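Local coordinates for carbohydrate kinase, pfkB family (Enterococcus faecalis, PDB 3KTN), which probably phosphorylates 2-keto-3-deoxygluconate or a related sugar acid as a magnesium-binding kinase of the pfkB (ribokinase-like) family, at residues Ala299-His311 with Leu319-His331. Residues are numbered along the deposited sequence; the frame is centred on the assembly and turned at random.
Sequences AVTFATVNGVLAH and LTTVKQVNHVLEH
Val325 is the knob of this helix pair, set into a hole formed by Phe302, Val305, Asn306 and Leu309. Val325 CG1 lies over one face of the Phe302 ring in a CH-pi contact, 3.9 Å from the ring centroid and 25° off the normal, while Val325 CG2 turns to Leu309 CD1. Phe302 CG stands anti to the backbone N (chi1 -180°), which carries the ring across to Val325; Asn326 ND2 meets the ring edge in plane, 3.8 Å from Phe302 CD1. Further along, Val305 CG1 touches Val325 CG1 and Val328 CG1, and Val305 CG2 presses tightly on Leu329 CD2 (3.4 Å). Helices 296-310 and 322-330 belong to the C-terminal part of the ribokinase-like fold; the axes of 299-310 and 322-330 approach to 9.6 Å and run nearly perpendicular, at 100°. Phe47 and an edge-to-face Trp294 also pack on the Phe302 ring. Among polar groups, Thr320 OG1 donates to Asn306 OD1 (2.6 Å) in the carbonyl plane, on a lone pair, tying the segment just before helix 322-330 to the other helix; Asn306 ND2 is held by Ala281 O. Thr321 and Gln324 close a capping box at the start of helix 322-330, Gln324 N bonding to Thr321 OG1 (3.2 Å) and Thr321 N weakly to Gln324 OE1.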
loop_
_atom_site.group_PDB
_atom_site.type_symbol
_atom_site.label_atom_id
_atom_site.label_comp_id
_atom_site.label_asym_id
_atom_site.label_seq_id
_atom_site.Cartn_x
_atom_site.Cartn_y
_atom_site.Cartn_z
ATOM N N ALA A 299 5.259 20.328 -35.681
ATOM C CA ALA A 299 4.561 20.629 -34.442
ATOM C C ALA A 299 3.369 19.707 -34.196
ATOM O O ALA A 299 3.191 19.205 -33.083
ATOM C CB ALA A 299 4.096 22.075 -34.445
ATOM N N VAL A 300 2.558 19.486 -35.228
ATOM C CA VAL A 300 1.380 18.639 -35.087
ATOM C C VAL A 300 1.768 17.170 -34.891
ATOM O O VAL A 300 1.087 16.435 -34.181
ATOM C CB VAL A 300 0.426 18.785 -36.308
ATOM C CG1 VAL A 300 1.000 18.072 -37.522
ATOM C CG2 VAL A 300 -0.938 18.228 -35.967
ATOM N N THR A 301 2.864 16.746 -35.512
ATOM C CA THR A 301 3.327 15.370 -35.364
ATOM C C THR A 301 3.841 15.155 -33.937
ATOM O O THR A 301 3.499 14.176 -33.276
ATOM C CB THR A 301 4.477 15.050 -36.339
ATOM O OG1 THR A 301 3.968 14.992 -37.676
ATOM C CG2 THR A 301 5.117 13.717 -35.989
ATOM N N PHE A 302 4.665 16.088 -33.477
ATOM C CA PHE A 302 5.238 16.031 -32.147
ATOM C C PHE A 302 4.133 16.052 -31.083
ATOM O O PHE A 302 4.139 15.243 -30.155
ATOM C CB PHE A 302 6.165 17.225 -31.952
ATOM C CG PHE A 302 6.827 17.273 -30.610
ATOM C CD1 PHE A 302 8.063 16.671 -30.405
ATOM C CD2 PHE A 302 6.221 17.934 -29.551
ATOM C CE1 PHE A 302 8.688 16.726 -29.160
ATOM C CE2 PHE A 302 6.837 17.995 -28.301
ATOM C CZ PHE A 302 8.076 17.389 -28.110
ATOM N N ALA A 303 3.187 16.975 -31.233
ATOM C CA ALA A 303 2.086 17.130 -30.290
ATOM C C ALA A 303 1.136 15.930 -30.220
ATOM O O ALA A 303 0.655 15.579 -29.140
ATOM C CB ALA A 303 1.304 18.396 -30.618
ATOM N N THR A 304 0.861 15.309 -31.363
ATOM C CA THR A 304 -0.031 14.158 -31.402
ATOM C C THR A 304 0.605 12.974 -30.668
ATOM O O THR A 304 -0.067 12.277 -29.904
ATOM C CB THR A 304 -0.372 13.756 -32.862
ATOM O OG1 THR A 304 -0.870 14.901 -33.566
ATOM C CG2 THR A 304 -1.445 12.672 -32.888
ATOM N N VAL A 305 1.900 12.756 -30.889
ATOM C CA VAL A 305 2.604 11.675 -30.211
ATOM C C VAL A 305 2.589 11.951 -28.701
ATOM O O VAL A 305 2.391 11.044 -27.895
ATOM C CB VAL A 305 4.064 11.561 -30.701
ATOM C CG1 VAL A 305 4.840 10.567 -29.837
ATOM C CG2 VAL A 305 4.080 11.106 -32.155
ATOM N N ASN A 306 2.788 13.208 -28.323
ATOM C CA ASN A 306 2.775 13.574 -26.916
ATOM C C ASN A 306 1.398 13.270 -26.333
ATOM O O ASN A 306 1.281 12.792 -25.206
ATOM C CB ASN A 306 3.095 15.062 -26.740
ATOM C CG ASN A 306 3.543 15.390 -25.326
ATOM O OD1 ASN A 306 4.361 14.675 -24.752
ATOM N ND2 ASN A 306 3.020 16.474 -24.763
ATOM N N GLY A 307 0.360 13.547 -27.117
ATOM C CA GLY A 307 -1.002 13.287 -26.681
ATOM C C GLY A 307 -1.259 11.808 -26.458
ATOM O O GLY A 307 -1.943 11.429 -25.504
ATOM N N VAL A 308 -0.721 10.970 -27.339
ATOM C CA VAL A 308 -0.881 9.521 -27.217
ATOM C C VAL A 308 -0.147 9.044 -25.962
ATOM O O VAL A 308 -0.646 8.188 -25.227
ATOM C CB VAL A 308 -0.298 8.783 -28.449
ATOM C CG1 VAL A 308 -0.369 7.262 -28.246
ATOM C CG2 VAL A 308 -1.076 9.178 -29.702
ATOM N N LEU A 309 1.039 9.608 -25.731
ATOM C CA LEU A 309 1.849 9.262 -24.567
ATOM C C LEU A 309 1.135 9.588 -23.260
ATOM O O LEU A 309 1.219 8.827 -22.304
ATOM C CB LEU A 309 3.186 10.006 -24.605
ATOM C CG LEU A 309 4.251 9.478 -25.569
ATOM C CD1 LEU A 309 5.378 10.489 -25.669
ATOM C CD2 LEU A 309 4.776 8.129 -25.078
ATOM N N ALA A 310 0.429 10.716 -23.225
ATOM C CA ALA A 310 -0.286 11.128 -22.024
ATOM C C ALA A 310 -1.344 10.108 -21.623
ATOM O O ALA A 310 -1.660 9.974 -20.436
ATOM C CB ALA A 310 -0.934 12.492 -22.230
ATOM N N HIS A 311 -1.892 9.395 -22.606
ATOM C CA HIS A 311 -2.907 8.378 -22.327
ATOM C C HIS A 311 -2.309 7.134 -21.666
ATOM O O HIS A 311 -3.035 6.326 -21.095
ATOM C CB HIS A 311 -3.632 7.951 -23.612
ATOM C CG HIS A 311 -4.561 8.988 -24.165
ATOM N ND1 HIS A 311 -4.118 10.168 -24.730
ATOM C CD2 HIS A 311 -5.913 9.016 -24.257
ATOM C CE1 HIS A 311 -5.154 10.871 -25.145
ATOM N NE2 HIS A 311 -6.257 10.196 -24.871
ATOM N N LEU A 319 3.889 13.946 -17.970
ATOM C CA LEU A 319 5.294 13.996 -17.580
ATOM C C LEU A 319 6.182 13.414 -18.679
ATOM O O LEU A 319 6.744 12.321 -18.528
ATOM C CB LEU A 319 5.489 13.216 -16.274
ATOM C CG LEU A 319 4.693 13.728 -15.063
ATOM C CD1 LEU A 319 4.644 12.666 -13.988
ATOM C CD2 LEU A 319 5.325 14.995 -14.519
ATOM N N THR A 320 6.300 14.150 -19.782
ATOM C CA THR A 320 7.108 13.724 -20.918
ATOM C C THR A 320 8.221 14.723 -21.218
ATOM O O THR A 320 8.160 15.879 -20.805
ATOM C CB THR A 320 6.242 13.556 -22.199
ATOM O OG1 THR A 320 5.539 14.776 -22.473
ATOM C CG2 THR A 320 5.236 12.429 -22.014
ATOM N N THR A 321 9.250 14.262 -21.921
ATOM C CA THR A 321 10.367 15.121 -22.289
ATOM C C THR A 321 10.494 15.118 -23.810
ATOM O O THR A 321 9.965 14.229 -24.481
ATOM C CB THR A 321 11.690 14.617 -21.687
ATOM O OG1 THR A 321 12.021 13.350 -22.267
ATOM C CG2 THR A 321 11.566 14.465 -20.177
ATOM N N VAL A 322 11.193 16.112 -24.348
ATOM C CA VAL A 322 11.386 16.216 -25.792
ATOM C C VAL A 322 12.086 14.978 -26.335
ATOM O O VAL A 322 11.701 14.448 -27.378
ATOM C CB VAL A 322 12.208 17.478 -26.162
ATOM C CG1 VAL A 322 12.427 17.541 -27.677
ATOM C CG2 VAL A 322 11.474 18.722 -25.703
ATOM N N LYS A 323 13.100 14.502 -25.621
ATOM C CA LYS A 323 13.834 13.317 -26.054
ATOM C C LYS A 323 12.958 12.069 -26.089
ATOM O O LYS A 323 13.076 11.239 -26.995
ATOM C CB LYS A 323 15.041 13.077 -25.143
ATOM C CG LYS A 323 16.123 14.141 -25.300
ATOM C CD LYS A 323 17.377 13.796 -24.515
ATOM C CE LYS A 323 18.486 14.807 -24.782
ATOM N NZ LYS A 323 19.722 14.478 -24.016
ATOM N N GLN A 324 12.076 11.940 -25.103
ATOM C CA GLN A 324 11.185 10.790 -25.028
ATOM C C GLN A 324 10.238 10.761 -26.223
ATOM O O GLN A 324 10.055 9.725 -26.860
ATOM C CB GLN A 324 10.394 10.829 -23.716
ATOM C CG GLN A 324 9.271 9.805 -23.609
ATOM C CD GLN A 324 8.492 9.941 -22.304
ATOM O OE1 GLN A 324 8.154 11.050 -21.881
ATOM N NE2 GLN A 324 8.197 8.811 -21.669
ATOM N N VAL A 325 9.634 11.907 -26.524
ATOM C CA VAL A 325 8.710 12.015 -27.650
ATOM C C VAL A 325 9.441 11.697 -28.953
ATOM O O VAL A 325 8.946 10.933 -29.783
ATOM C CB VAL A 325 8.109 13.440 -27.748
ATOM C CG1 VAL A 325 7.148 13.521 -28.922
ATOM C CG2 VAL A 325 7.401 13.801 -26.445
ATOM N N ASN A 326 10.621 12.290 -29.128
ATOM C CA ASN A 326 11.424 12.070 -30.329
ATOM C C ASN A 326 11.863 10.615 -30.437
ATOM O O ASN A 326 11.994 10.087 -31.536
ATOM C CB ASN A 326 12.653 12.987 -30.324
ATOM C CG ASN A 326 12.308 14.429 -30.660
ATOM O OD1 ASN A 326 13.086 15.344 -30.390
ATOM N ND2 ASN A 326 11.143 14.634 -31.264
ATOM N N HIS A 327 12.099 9.966 -29.298
ATOM C CA HIS A 327 12.507 8.566 -29.322
ATOM C C HIS A 327 11.353 7.716 -29.843
ATOM O O HIS A 327 11.555 6.761 -30.589
ATOM C CB HIS A 327 12.930 8.103 -27.927
ATOM C CG HIS A 327 13.259 6.642 -27.849
ATOM N ND1 HIS A 327 12.287 5.665 -27.769
ATOM C CD2 HIS A 327 14.446 5.994 -27.877
ATOM C CE1 HIS A 327 12.864 4.476 -27.753
ATOM N NE2 HIS A 327 14.174 4.648 -27.818
ATOM N N VAL A 328 10.131 8.066 -29.464
ATOM C CA VAL A 328 8.978 7.311 -29.941
ATOM C C VAL A 328 8.849 7.491 -31.458
ATOM O O VAL A 328 8.575 6.537 -32.183
ATOM C CB VAL A 328 7.680 7.775 -29.247
ATOM C CG1 VAL A 328 6.479 7.076 -29.860
ATOM C CG2 VAL A 328 7.758 7.470 -27.760
ATOM N N LEU A 329 9.064 8.713 -31.936
ATOM C CA LEU A 329 8.975 8.995 -33.371
ATOM C C LEU A 329 10.099 8.327 -34.159
ATOM O O LEU A 329 9.861 7.693 -35.185
ATOM C CB LEU A 329 9.021 10.507 -33.622
ATOM C CG LEU A 329 7.741 11.300 -33.362
ATOM C CD1 LEU A 329 8.029 12.790 -33.442
ATOM C CD2 LEU A 329 6.684 10.902 -34.382
ATOM N N GLU A 330 11.322 8.468 -33.665
ATOM C CA GLU A 330 12.493 7.910 -34.326
ATOM C C GLU A 330 12.719 6.417 -34.136
ATOM O O GLU A 330 13.302 5.767 -35.002
ATOM C CB GLU A 330 13.741 8.666 -33.874
ATOM C CG GLU A 330 13.813 10.097 -34.373
ATOM C CD GLU A 330 14.801 10.934 -33.588
ATOM O OE1 GLU A 330 15.895 10.418 -33.272
ATOM O OE2 GLU A 330 14.485 12.106 -33.288
ATOM N N HIS A 331 12.271 5.872 -33.010
ATOM C CA HIS A 331 12.467 4.448 -32.733
ATOM C C HIS A 331 11.186 3.802 -32.220
ATOM O O HIS A 331 11.065 3.475 -31.039
ATOM C CB HIS A 331 13.588 4.282 -31.708
ATOM C CG HIS A 331 14.862 4.959 -32.104
ATOM N ND1 HIS A 331 15.659 4.503 -33.132
ATOM C CD2 HIS A 331 15.453 6.086 -31.641
ATOM C CE1 HIS A 331 16.685 5.320 -33.286
ATOM N NE2 HIS A 331 16.583 6.289 -32.394
#